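Local structure of Acarbose/maltose binding protein GacH (Streptomyces glaucescens, 3K01) at residues A46-F51 against K317-A322; A42-L47 against E330-L335; G28-W33 against D310-F315. The protein binds acarbose and an acarbose homolog as the solute receptor of an ABC transporter, and probably also maltose. All blocks are in the same frame, centred on the assembly; numbering follows the deposited sequence. Where two conformers were deposited one is given.

How the contacts relate
All three contacts lie in one region of the fold, where the early segments 28-34 and 41-49 meet the later helices 309-320 and 322-332. Contact 3 is buried: strand 28-34 receives helix 309-320 through aliphatic and aromatic groups, with no hydrogen bond across. Contact 1, also buried, holds that same helix against helix 41-49, and adds one tyrosine-to-carbonyl bond to its packing. Contact 2 starts from helix 41-49 too, but meets helix 322-332 at the surface, where a lysine and a bridging water join the leucines. Contact 1 touches both others: Phe51 packs on Phe315, and Met319 meets Tyr44. Contacts 2 and 3 do not touch.

Contact 1 (A46-F51 against K317-A322)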
ATOM      1  N   ALA A  46     -15.932 -14.609   9.967  1.00 11.25           N
ATOM      2  CA  ALA A  46     -17.159 -14.267  10.684  1.00 11.51           C
ATOM      3  C   ALA A  46     -17.876 -13.103  10.017  1.00 10.97           C
ATOM      4  O   ALA A  46     -19.110 -13.107   9.898  1.00 11.59           O
ATOM      5  CB  ALA A  46     -16.868 -13.974  12.145  1.00 11.86           C
ATOM      6  N   LEU A  47     -17.117 -12.084   9.582  1.00 11.38           N
ATOM      7  CA  LEU A  47     -17.739 -10.953   8.884  1.00 11.58           C
ATOM      8  C   LEU A  47     -18.393 -11.423   7.583  1.00 10.47           C
ATOM      9  O   LEU A  47     -19.543 -11.076   7.310  1.00 11.70           O
ATOM     10  CB  LEU A  47     -16.693  -9.863   8.592  1.00 11.45           C
ATOM     11  CG  LEU A  47     -16.187  -9.097   9.807  1.00 12.45           C
ATOM     12  CD1 LEU A  47     -15.001  -8.210   9.451  1.00 12.78           C
ATOM     13  CD2 LEU A  47     -17.317  -8.259  10.373  1.00 13.81           C
ATOM     14  N   ALA A  48     -17.691 -12.239   6.812  1.00 10.12           N
ATOM     15  CA  ALA A  48     -18.241 -12.726   5.545  1.00 10.99           C
ATOM     16  C   ALA A  48     -19.515 -13.531   5.778  1.00 11.62           C
ATOM     17  O   ALA A  48     -20.523 -13.331   5.098  1.00 12.01           O
ATOM     18  CB  ALA A  48     -17.217 -13.540   4.816  1.00 10.91           C
ATOM     19  N   GLU A  49     -19.486 -14.413   6.765  1.00 11.23           N
ATOM     20  CA  GLU A  49     -20.631 -15.261   7.034  1.00 12.24           C
ATOM     21  C   GLU A  49     -21.791 -14.446   7.611  1.00 12.51           C
ATOM     22  O   GLU A  49     -22.953 -14.842   7.481  1.00 13.34           O
ATOM     23  CB  GLU A  49     -20.228 -16.471   7.901  1.00 13.05           C
ATOM     24  CG  GLU A  49     -19.355 -17.462   7.127  1.00 13.93           C
ATOM     25  CD  GLU A  49     -18.755 -18.589   7.956  1.00 14.40           C
ATOM     26  OE1 GLU A  49     -18.869 -18.545   9.203  1.00 19.00           O
ATOM     27  OE2 GLU A  49     -18.122 -19.491   7.352  1.00 15.53           O
ATOM     28  N   GLY A  50     -21.497 -13.294   8.216  1.00 12.46           N
ATOM     29  CA  GLY A  50     -22.522 -12.392   8.694  1.00 13.09           C
ATOM     30  C   GLY A  50     -23.454 -11.899   7.592  1.00 13.68           C
ATOM     31  O   GLY A  50     -24.563 -11.432   7.880  1.00 14.41           O
ATOM     32  N   PHE A  51     -23.024 -11.979   6.335  1.00 13.20           N
ATOM     33  CA  PHE A  51     -23.896 -11.616   5.206  1.00 13.53           C
ATOM     34  C   PHE A  51     -25.192 -12.432   5.270  1.00 14.84           C
ATOM     35  O   PHE A  51     -26.273 -11.959   4.865  1.00 15.19           O
ATOM     36  CB  PHE A  51     -23.149 -11.881   3.896  1.00 11.92           C
ATOM     37  CG  PHE A  51     -23.900 -11.482   2.650  1.00 11.49           C
ATOM     38  CD1 PHE A  51     -24.110 -10.147   2.340  1.00 11.11           C
ATOM     39  CD2 PHE A  51     -24.337 -12.454   1.756  1.00 12.19           C
ATOM     40  CE1 PHE A  51     -24.763  -9.774   1.162  1.00 10.40           C
ATOM     41  CE2 PHE A  51     -25.003 -12.101   0.568  1.00 11.02           C
ATOM     42  CZ  PHE A  51     -25.207 -10.740   0.272  1.00 11.28           C
ATOM     43  N   LYS A 317     -20.890  -5.091  -1.645  1.00  8.17           N
ATOM     44  CA  LYS A 317     -21.436  -3.910  -1.005  1.00  8.07           C
ATOM     45  C   LYS A 317     -21.427  -4.063   0.520  1.00  8.10           C
ATOM     46  O   LYS A 317     -21.010  -3.139   1.238  1.00  8.80           O
ATOM     47  CB  LYS A 317     -22.855  -3.605  -1.519  1.00  8.42           C
ATOM     48  CG  LYS A 317     -23.584  -2.528  -0.761  1.00 10.25           C
ATOM     49  CD  LYS A 317     -24.999  -2.410  -1.311  1.00 13.25           C
ATOM     50  CE  LYS A 317     -25.757  -1.366  -0.549  1.00 16.63           C
ATOM     51  NZ  LYS A 317     -27.167  -1.247  -1.034  1.00 20.27           N
ATOM     52  N   TYR A 318     -21.892  -5.209   1.008  1.00  7.81           N
ATOM     53  CA  TYR A 318     -21.849  -5.497   2.435  1.00  8.24           C
ATOM     54  C   TYR A 318     -20.424  -5.460   2.996  1.00  8.21           C
ATOM     55  O   TYR A 318     -20.178  -4.792   4.008  1.00  8.64           O
ATOM     56  CB  TYR A 318     -22.502  -6.859   2.677  1.00  8.82           C
ATOM     57  CG  TYR A 318     -22.201  -7.464   4.028  1.00  9.83           C
ATOM     58  CD1 TYR A 318     -22.844  -7.012   5.180  1.00 11.33           C
ATOM     59  CD2 TYR A 318     -21.252  -8.473   4.145  1.00  9.79           C
ATOM     60  CE1 TYR A 318     -22.555  -7.574   6.421  1.00 12.03           C
ATOM     61  CE2 TYR A 318     -20.955  -9.035   5.383  1.00 10.26           C
ATOM     62  CZ  TYR A 318     -21.610  -8.574   6.495  1.00  9.89           C
ATOM     63  OH  TYR A 318     -21.298  -9.128   7.742  1.00 11.26           O
ATOM     64  N   MET A 319     -19.482  -6.127   2.344  1.00  8.43           N
ATOM     65  CA  MET A 319     -18.142  -6.166   2.912  1.00  8.93           C
ATOM     66  C   MET A 319     -17.445  -4.810   2.850  1.00  8.94           C
ATOM     67  O   MET A 319     -16.541  -4.542   3.660  1.00  9.61           O
ATOM     68  CB  MET A 319     -17.327  -7.222   2.212  1.00  8.68           C
ATOM     69  CG  MET A 319     -17.775  -8.655   2.463  1.00  9.57           C
ATOM     70  SD  MET A 319     -17.572  -9.180   4.190  1.00 10.69           S
ATOM     71  CE  MET A 319     -15.792  -9.511   4.319  1.00 12.36           C
ATOM     72  N   SER A 320     -17.835  -3.952   1.908  1.00  8.28           N
ATOM     73  CA  SER A 320     -17.268  -2.599   1.769  0.50  8.51           C
ATOM     74  C   SER A 320     -17.998  -1.568   2.626  1.00  8.57           C
ATOM     75  O   SER A 320     -17.580  -0.409   2.690  1.00  9.09           O
ATOM     76  CB  SER A 320     -17.297  -2.171   0.293  0.50  8.70           C
ATOM     77  OG  SER A 320     -16.650  -0.920   0.064  0.50  7.90           O
ATOM     78  N   SER A 321     -19.086  -1.988   3.272  1.00  8.39           N
ATOM     79  CA  SER A 321     -19.956  -1.056   4.004  1.00  8.77           C
ATOM     80  C   SER A 321     -19.270  -0.406   5.207  1.00  8.89           C
ATOM     81  O   SER A 321     -18.318  -0.975   5.780  1.00  9.24           O
ATOM     82  CB  SER A 321     -21.234  -1.772   4.475  1.00  9.28           C
ATOM     83  OG  SER A 321     -20.949  -2.699   5.517  1.00  9.84           O
ATOM     84  N   ALA A 322     -19.774   0.755   5.609  1.00  9.43           N
ATOM     85  CA  ALA A 322     -19.218   1.413   6.778  1.00  9.57           C
ATOM     86  C   ALA A 322     -19.261   0.501   7.991  1.00 10.45           C
ATOM     87  O   ALA A 322     -18.312   0.450   8.781  1.00 10.51           O
ATOM     88  CB  ALA A 322     -19.955   2.705   7.069  1.00  9.91           C
TER
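Tyr318 reaches from the last turn of helix 309-320 to the C-terminal part of helix 41-49, where its OH donates to the backbone carbonyl of Leu47, 2.7 Å from Leu47 O. The bond bends at the oxygen (C=O...donor angle 142°), with the hydroxyl tilted 16° from the carbonyl plane. Gly50 N also gives to Leu47 O, but weakly. Having CG anti to the backbone N (chi1 164°) carries the phenol ring toward helix 41-49 and along Phe51, whose CA lies over one face near the rim. Phe51 CB makes an off-centre CH-pi contact with that ring, and Phe51 CD1 packs on Tyr318 CB at 3.7 Å. The two side chains slide past each other in opposite directions, their ring planes neither stacked nor edge-to-face. Gly50, with no side chain, brings its backbone C to 3.5 Å from Tyr318 OH. This helix-to-helix packing belongs to an alpha/beta lobe of the type 2 solute-binding fold, in which an early helix and a late one lie together; Phe51 also touches Val58 and Val60 of strand 58-64. Met319 comes next: the bend at chi2 sets SD 3.9 Å from Ala48 CA, and the bend at chi3 leaves CE 4.3 Å from Ala48 CB. Ser321 makes the break between helix 309-320 and helix 322-332: its OG donates to Tyr318 O at 2.7 Å and caps Val324 N.

Contact 2 (A42-L47 against E330-L335); sequences ATYQAL and EKLSLL
Leu332 and Thr43 meet tip to tip, and apolar packing makes up most of what joins helix 41-49 to the end of helix 322-332 and the chain just after it. The leucine's fork divides its work: CD2 sits 3.7 Å from Thr43 OG1, while CD1 lies 3.9 Å from Tyr44 CE2. Leu334 adds a second methyl against the same tyrosine, with CD1 3.6 Å from Tyr44 OH, so the CD1 methyls of both leucines lie on the same side of the ring plane, that of Leu332 by Tyr44 CD2 and CE2, that of Leu334 nearer the hydroxyl. Beyond these segments, Tyr44 and Leu334 both touch Val139 of strand 132-148, while Leu332 and Leu334 both touch Glu40 in the loop before helix 41-49. Between the two leucines the helix ends: Ser333, at positive phi, is the first residue to leave helical geometry after helix 322-332, and the chain then runs extended through Leu334. Thr43 CG2 meets the aliphatic part of Lys331, 3.5 Å from its CD. The polar link passes through a water: it donates to Thr43 O at 3.1 Å and accepts from Lys331 NZ at 2.7 Å. Thr43 O is at the same time the acceptor of the helical bond from Leu47 N, 2.9 Å away.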
ATOM      1  N   ALA A  42      -9.983 -15.445  11.093  1.00 12.02           N
ATOM      2  CA  ALA A  42     -11.184 -15.812  11.869  1.00 12.43           C
ATOM      3  C   ALA A  42     -12.201 -14.671  11.858  1.00 12.36           C
ATOM      4  O   ALA A  42     -13.396 -14.888  11.681  1.00 12.48           O
ATOM      5  CB  ALA A  42     -10.831 -16.209  13.317  1.00 13.48           C
ATOM      6  N   THR A  43     -11.713 -13.449  12.034  1.00 12.04           N
ATOM      7  CA  THR A  43     -12.588 -12.282  12.022  1.00 11.99           C
ATOM      8  C   THR A  43     -13.204 -12.086  10.643  1.00 11.46           C
ATOM      9  O   THR A  43     -14.421 -11.833  10.530  1.00 10.93           O
ATOM     10  CB  THR A  43     -11.820 -11.015  12.432  1.00 12.39           C
ATOM     11  OG1 THR A  43     -11.386 -11.156  13.789  1.00 14.02           O
ATOM     12  CG2 THR A  43     -12.673  -9.759  12.307  1.00 13.67           C
ATOM     13  N   TYR A  44     -12.381 -12.188   9.602  1.00 10.12           N
ATOM     14  CA  TYR A  44     -12.928 -11.979   8.265  1.00 10.13           C
ATOM     15  C   TYR A  44     -13.933 -13.067   7.870  1.00 10.71           C
ATOM     16  O   TYR A  44     -14.922 -12.755   7.184  1.00 10.67           O
ATOM     17  CB  TYR A  44     -11.823 -11.827   7.221  1.00 10.26           C
ATOM     18  CG  TYR A  44     -11.438 -10.382   6.919  1.00  9.56           C
ATOM     19  CD1 TYR A  44     -12.391  -9.458   6.497  1.00  9.75           C
ATOM     20  CD2 TYR A  44     -10.122  -9.941   7.048  1.00  9.19           C
ATOM     21  CE1 TYR A  44     -12.040  -8.131   6.189  1.00  8.85           C
ATOM     22  CE2 TYR A  44      -9.769  -8.636   6.729  1.00  8.22           C
ATOM     23  CZ  TYR A  44     -10.730  -7.742   6.305  1.00  9.40           C
ATOM     24  OH  TYR A  44     -10.378  -6.450   5.960  1.00  9.10           O
ATOM     25  N   GLN A  45     -13.703 -14.323   8.279  1.00 10.11           N
ATOM     26  CA  GLN A  45     -14.672 -15.376   8.025  1.00 10.98           C
ATOM     27  C   GLN A  45     -15.991 -15.064   8.718  1.00 11.50           C
ATOM     28  O   GLN A  45     -17.062 -15.233   8.127  1.00 10.62           O
ATOM     29  CB  GLN A  45     -14.141 -16.741   8.461  1.00 11.33           C
ATOM     30  CG  GLN A  45     -15.176 -17.839   8.209  1.00 12.26           C
ATOM     31  CD  GLN A  45     -14.666 -19.256   8.329  1.00 13.91           C
ATOM     32  OE1 GLN A  45     -15.428 -20.200   8.083  1.00 17.30           O
ATOM     33  NE2 GLN A  45     -13.404 -19.423   8.686  1.00 13.62           N
ATOM     34  N   ALA A  46     -15.932 -14.609   9.967  1.00 11.25           N
ATOM     35  CA  ALA A  46     -17.159 -14.267  10.684  1.00 11.51           C
ATOM     36  C   ALA A  46     -17.876 -13.103  10.017  1.00 10.97           C
ATOM     37  O   ALA A  46     -19.110 -13.107   9.898  1.00 11.59           O
ATOM     38  CB  ALA A  46     -16.868 -13.974  12.145  1.00 11.86           C
ATOM     39  N   LEU A  47     -17.117 -12.084   9.582  1.00 11.38           N
ATOM     40  CA  LEU A  47     -17.739 -10.953   8.884  1.00 11.58           C
ATOM     41  C   LEU A  47     -18.393 -11.423   7.583  1.00 10.47           C
ATOM     42  O   LEU A  47     -19.543 -11.076   7.310  1.00 11.70           O
ATOM     43  CB  LEU A  47     -16.693  -9.863   8.592  1.00 11.45           C
ATOM     44  CG  LEU A  47     -16.187  -9.097   9.807  1.00 12.45           C
ATOM     45  CD1 LEU A  47     -15.001  -8.210   9.451  1.00 12.78           C
ATOM     46  CD2 LEU A  47     -17.317  -8.259  10.373  1.00 13.81           C
ATOM     47  N   GLU A 330     -11.972  -2.162  14.500  1.00 10.15           N
ATOM     48  CA  GLU A 330     -12.080  -2.444  15.929  1.00 11.39           C
ATOM     49  C   GLU A 330     -11.424  -3.765  16.267  1.00 11.82           C
ATOM     50  O   GLU A 330     -10.799  -3.897  17.319  1.00 12.88           O
ATOM     51  CB  GLU A 330     -13.551  -2.441  16.366  1.00 11.92           C
ATOM     52  CG  GLU A 330     -14.177  -1.050  16.335  1.00 12.79           C
ATOM     53  CD  GLU A 330     -15.689  -1.076  16.476  1.00 14.63           C
ATOM     54  OE1 GLU A 330     -16.289  -2.139  16.181  1.00 16.76           O
ATOM     55  OE2 GLU A 330     -16.271  -0.022  16.824  1.00 14.00           O
ATOM     56  N   LYS A 331     -11.555  -4.747  15.396  1.00 10.65           N
ATOM     57  CA  LYS A 331     -11.055  -6.094  15.665  1.00 12.12           C
ATOM     58  C   LYS A 331      -9.631  -6.335  15.185  1.00 11.40           C
ATOM     59  O   LYS A 331      -8.893  -7.107  15.806  1.00 12.98           O
ATOM     60  CB  LYS A 331     -11.992  -7.154  15.063  1.00 12.12           C
ATOM     61  CG  LYS A 331     -13.407  -7.119  15.640  1.00 14.41           C
ATOM     62  CD  LYS A 331     -14.386  -8.007  14.875  1.00 17.06           C
ATOM     63  CE  LYS A 331     -15.797  -7.910  15.436  1.00 23.15           C
ATOM     64  NZ  LYS A 331     -16.496  -9.224  15.279  1.00 27.21           N
ATOM     65  N   LEU A 332      -9.238  -5.694  14.082  1.00  9.69           N
ATOM     66  CA  LEU A 332      -7.985  -6.012  13.405  1.00  9.89           C
ATOM     67  C   LEU A 332      -7.060  -4.823  13.204  1.00  9.28           C
ATOM     68  O   LEU A 332      -5.947  -5.011  12.751  1.00  9.52           O
ATOM     69  CB  LEU A 332      -8.279  -6.625  12.027  1.00 10.09           C
ATOM     70  CG  LEU A 332      -9.145  -7.890  12.032  1.00 10.63           C
ATOM     71  CD1 LEU A 332      -9.371  -8.345  10.598  1.00 11.22           C
ATOM     72  CD2 LEU A 332      -8.459  -8.998  12.876  1.00 12.20           C
ATOM     73  N   SER A 333      -7.550  -3.610  13.441  1.00  9.40           N
ATOM     74  CA  SER A 333      -6.770  -2.377  13.282  1.00  9.54           C
ATOM     75  C   SER A 333      -6.311  -2.141  11.842  1.00 10.50           C
ATOM     76  O   SER A 333      -5.318  -1.446  11.607  1.00 11.25           O
ATOM     77  CB  SER A 333      -5.567  -2.374  14.230  1.00  9.71           C
ATOM     78  OG  SER A 333      -6.034  -2.365  15.569  1.00 10.49           O
ATOM     79  N   LEU A 334      -7.041  -2.692  10.869  1.00  8.90           N
ATOM     80  CA  LEU A 334      -6.819  -2.339   9.467  1.00  9.26           C
ATOM     81  C   LEU A 334      -7.467  -1.017   9.173  1.00  8.32           C
ATOM     82  O   LEU A 334      -8.507  -0.677   9.751  1.00 10.13           O
ATOM     83  CB  LEU A 334      -7.352  -3.430   8.545  1.00  9.03           C
ATOM     84  CG  LEU A 334      -6.652  -4.775   8.685  1.00  9.20           C
ATOM     85  CD1 LEU A 334      -7.368  -5.844   7.864  1.00 11.38           C
ATOM     86  CD2 LEU A 334      -5.158  -4.659   8.308  1.00 13.61           C
ATOM     87  N   LEU A 335      -6.894  -0.264   8.250  1.00  7.98           N
ATOM     88  CA  LEU A 335      -7.322   1.115   8.045  1.00  7.46           C
ATOM     89  C   LEU A 335      -8.468   1.186   7.028  1.00  7.41           C
ATOM     90  O   LEU A 335      -8.344   0.662   5.932  1.00  8.18           O
ATOM     91  CB  LEU A 335      -6.145   1.987   7.563  1.00  7.79           C
ATOM     92  CG  LEU A 335      -4.924   1.934   8.486  1.00  7.35           C
ATOM     93  CD1 LEU A 335      -3.727   2.576   7.818  1.00 10.85           C
ATOM     94  CD2 LEU A 335      -5.222   2.616   9.840  1.00 10.83           C
TER
HETATM   95  O   HOH W   1     -15.941 -10.557  12.943  1.00 41.31           O

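Contact 3 (G28-W33 against D310-F315)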
ATOM      1  N   GLY A  28     -28.629 -18.567  -3.543  1.00 15.89           N
ATOM      2  CA  GLY A  28     -27.507 -19.166  -4.256  1.00 15.95           C
ATOM      3  C   GLY A  28     -26.256 -19.152  -3.401  1.00 15.57           C
ATOM      4  O   GLY A  28     -26.318 -18.940  -2.191  1.00 17.36           O
ATOM      5  N   THR A  29     -25.119 -19.369  -4.053  1.00 15.46           N
ATOM      6  CA  THR A  29     -23.832 -19.475  -3.362  1.00 14.78           C
ATOM      7  C   THR A  29     -22.991 -18.257  -3.693  1.00 13.37           C
ATOM      8  O   THR A  29     -23.012 -17.767  -4.827  1.00 13.63           O
ATOM      9  CB  THR A  29     -23.090 -20.731  -3.826  1.00 15.08           C
ATOM     10  OG1 THR A  29     -23.855 -21.885  -3.463  1.00 17.53           O
ATOM     11  CG2 THR A  29     -21.704 -20.838  -3.188  1.00 16.01           C
ATOM     12  N   VAL A  30     -22.283 -17.743  -2.682  1.00 11.69           N
ATOM     13  CA  VAL A  30     -21.204 -16.772  -2.921  1.00 11.39           C
ATOM     14  C   VAL A  30     -19.926 -17.350  -2.325  1.00 10.05           C
ATOM     15  O   VAL A  30     -19.797 -17.423  -1.101  1.00 10.28           O
ATOM     16  CB  VAL A  30     -21.497 -15.380  -2.315  1.00 11.51           C
ATOM     17  CG1 VAL A  30     -20.266 -14.454  -2.490  1.00 11.75           C
ATOM     18  CG2 VAL A  30     -22.730 -14.734  -2.954  1.00 12.26           C
ATOM     19  N   THR A  31     -19.013 -17.763  -3.202  1.00  9.86           N
ATOM     20  CA  THR A  31     -17.694 -18.220  -2.771  1.00  9.75           C
ATOM     21  C   THR A  31     -16.772 -17.019  -2.720  1.00  9.13           C
ATOM     22  O   THR A  31     -16.631 -16.297  -3.724  1.00  9.94           O
ATOM     23  CB  THR A  31     -17.153 -19.302  -3.701  1.00  9.53           C
ATOM     24  OG1 THR A  31     -18.034 -20.442  -3.634  1.00 10.61           O
ATOM     25  CG2 THR A  31     -15.745 -19.724  -3.286  1.00 11.43           C
ATOM     26  N   PHE A  32     -16.198 -16.785  -1.540  1.00  9.50           N
ATOM     27  CA  PHE A  32     -15.332 -15.627  -1.298  1.00  9.41           C
ATOM     28  C   PHE A  32     -13.925 -16.097  -0.984  1.00  9.39           C
ATOM     29  O   PHE A  32     -13.739 -16.848  -0.028  1.00  9.71           O
ATOM     30  CB  PHE A  32     -15.898 -14.803  -0.124  1.00  9.49           C
ATOM     31  CG  PHE A  32     -14.971 -13.706   0.399  1.00  9.45           C
ATOM     32  CD1 PHE A  32     -14.252 -12.870  -0.466  1.00  9.15           C
ATOM     33  CD2 PHE A  32     -14.856 -13.489   1.767  1.00  9.35           C
ATOM     34  CE1 PHE A  32     -13.417 -11.869   0.024  1.00 10.03           C
ATOM     35  CE2 PHE A  32     -14.041 -12.498   2.263  1.00 10.45           C
ATOM     36  CZ  PHE A  32     -13.325 -11.672   1.403  1.00 10.44           C
ATOM     37  N   TRP A  33     -12.946 -15.668  -1.787  1.00  9.53           N
ATOM     38  CA  TRP A  33     -11.535 -15.932  -1.477  1.00  9.03           C
ATOM     39  C   TRP A  33     -10.913 -14.730  -0.803  1.00  9.50           C
ATOM     40  O   TRP A  33     -10.777 -13.651  -1.407  1.00  9.61           O
ATOM     41  CB  TRP A  33     -10.758 -16.270  -2.743  1.00  9.45           C
ATOM     42  CG  TRP A  33     -11.018 -17.644  -3.294  1.00  8.89           C
ATOM     43  CD1 TRP A  33     -11.965 -18.557  -2.868  1.00  9.75           C
ATOM     44  CD2 TRP A  33     -10.341 -18.257  -4.396  1.00  8.23           C
ATOM     45  NE1 TRP A  33     -11.892 -19.700  -3.638  1.00 10.29           N
ATOM     46  CE2 TRP A  33     -10.924 -19.531  -4.594  1.00  9.65           C
ATOM     47  CE3 TRP A  33      -9.305 -17.848  -5.247  1.00  9.79           C
ATOM     48  CZ2 TRP A  33     -10.476 -20.409  -5.586  1.00 10.68           C
ATOM     49  CZ3 TRP A  33      -8.880 -18.720  -6.252  1.00 10.90           C
ATOM     50  CH2 TRP A  33      -9.476 -19.975  -6.415  1.00 10.82           C
ATOM     51  N   ASP A 310     -25.759 -11.313  -8.940  1.00 10.66           N
ATOM     52  CA  ASP A 310     -26.562 -10.449  -8.107  1.00 11.16           C
ATOM     53  C   ASP A 310     -26.217 -10.583  -6.622  1.00 10.51           C
ATOM     54  O   ASP A 310     -26.107  -9.577  -5.909  1.00 10.57           O
ATOM     55  CB  ASP A 310     -28.057 -10.670  -8.374  1.00 12.28           C
ATOM     56  CG  ASP A 310     -28.469 -10.216  -9.759  1.00 15.22           C
ATOM     57  OD1 ASP A 310     -27.898  -9.247 -10.292  1.00 17.30           O
ATOM     58  OD2 ASP A 310     -29.397 -10.848 -10.313  1.00 20.09           O
ATOM     59  N   ALA A 311     -26.025 -11.812  -6.149  1.00  9.25           N
ATOM     60  CA  ALA A 311     -25.665 -11.981  -4.742  1.00  9.30           C
ATOM     61  C   ALA A 311     -24.252 -11.465  -4.487  1.00  8.77           C
ATOM     62  O   ALA A 311     -23.974 -10.961  -3.400  1.00  8.93           O
ATOM     63  CB  ALA A 311     -25.809 -13.429  -4.303  1.00 10.16           C
ATOM     64  N   SER A 312     -23.385 -11.613  -5.495  1.00  8.36           N
ATOM     65  CA  SER A 312     -22.012 -11.120  -5.371  1.00  8.23           C
ATOM     66  C   SER A 312     -21.962  -9.603  -5.295  1.00  8.29           C
ATOM     67  O   SER A 312     -21.188  -9.056  -4.508  1.00  8.78           O
ATOM     68  CB  SER A 312     -21.126 -11.631  -6.510  1.00  8.46           C
ATOM     69  OG  SER A 312     -21.063 -13.044  -6.521  1.00  9.40           O
ATOM     70  N   TYR A 313     -22.784  -8.904  -6.078  1.00  8.46           N
ATOM     71  CA  TYR A 313     -22.835  -7.447  -5.970  1.00  8.52           C
ATOM     72  C   TYR A 313     -23.215  -7.057  -4.545  1.00  8.63           C
ATOM     73  O   TYR A 313     -22.609  -6.158  -3.948  1.00  8.39           O
ATOM     74  CB  TYR A 313     -23.907  -6.879  -6.898  1.00  8.08           C
ATOM     75  CG  TYR A 313     -23.693  -7.086  -8.385  1.00  8.82           C
ATOM     76  CD1 TYR A 313     -22.417  -7.194  -8.946  1.00  8.14           C
ATOM     77  CD2 TYR A 313     -24.793  -7.170  -9.242  1.00  8.61           C
ATOM     78  CE1 TYR A 313     -22.252  -7.381 -10.321  1.00  9.60           C
ATOM     79  CE2 TYR A 313     -24.636  -7.352 -10.603  1.00  8.75           C
ATOM     80  CZ  TYR A 313     -23.374  -7.471 -11.144  1.00  9.19           C
ATOM     81  OH  TYR A 313     -23.220  -7.653 -12.499  1.00 11.07           O
ATOM     82  N   ALA A 314     -24.237  -7.721  -3.992  1.00  8.18           N
ATOM     83  CA  ALA A 314     -24.684  -7.404  -2.658  1.00  8.47           C
ATOM     84  C   ALA A 314     -23.621  -7.769  -1.606  1.00  8.32           C
ATOM     85  O   ALA A 314     -23.440  -7.042  -0.611  1.00  7.76           O
ATOM     86  CB  ALA A 314     -26.001  -8.124  -2.366  1.00  9.34           C
ATOM     87  N   PHE A 315     -22.906  -8.860  -1.836  1.00  8.15           N
ATOM     88  CA  PHE A 315     -21.869  -9.257  -0.888  1.00  7.64           C
ATOM     89  C   PHE A 315     -20.717  -8.234  -0.834  1.00  7.99           C
ATOM     90  O   PHE A 315     -20.263  -7.868   0.258  1.00  8.42           O
ATOM     91  CB  PHE A 315     -21.329 -10.637  -1.257  1.00  8.07           C
ATOM     92  CG  PHE A 315     -20.273 -11.145  -0.303  1.00  8.75           C
ATOM     93  CD1 PHE A 315     -20.638 -11.720   0.900  1.00  9.90           C
ATOM     94  CD2 PHE A 315     -18.929 -11.023  -0.617  1.00  9.25           C
ATOM     95  CE1 PHE A 315     -19.672 -12.188   1.788  1.00 10.67           C
ATOM     96  CE2 PHE A 315     -17.946 -11.493   0.259  1.00  9.19           C
ATOM     97  CZ  PHE A 315     -18.321 -12.074   1.467  1.00  8.96           C
TER
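Val30 is the bump on strand 28-34 that fits between two residues one turn apart on helix 309-320. Its CG2 methyl presses against the methyl of Ala311, 3.6 Å from that CB, and also passes near the backbone N of Ser312. Its CG1 methyl turns the other way along the helix and rests over one face of the Phe315 ring, 4.0 Å from Phe315 CG. That is a CH-pi contact, with CG1 24° off the ring normal. The two branches thus fill the dip made by the small Ala311 and the flat side of Phe315. Phe315 is the answering bump: chi1 of -178° swings the ring away from its own backbone N and out to the strand, and sets CE2 over one face of Phe32, 3.7 Å from Phe32 CG. The two side chains cross at about a right angle, while the ring planes, at 57°, form neither a stack nor a T-shape. Phe315 in turn meets Phe51 edge-to-face, which ties this contact to Phe51, just past helix 41-49. The arrangement is a helix laid on a beta sheet: strand 28-34 pairs in parallel with strands 58-64 and 87-91, and Val30 and Phe32 both point to the helix. The segment axes approach to 8.3 Å and cross at -50°. Ser312 lies alongside, its OG hydrogen-bonded to the backbone O of Asn308, just before the helix. No hydrogen bond crosses between these two segments, though Asn308 ND2 reaches Thr29 O; within the contact the join is a close fit of buried methyls and rings.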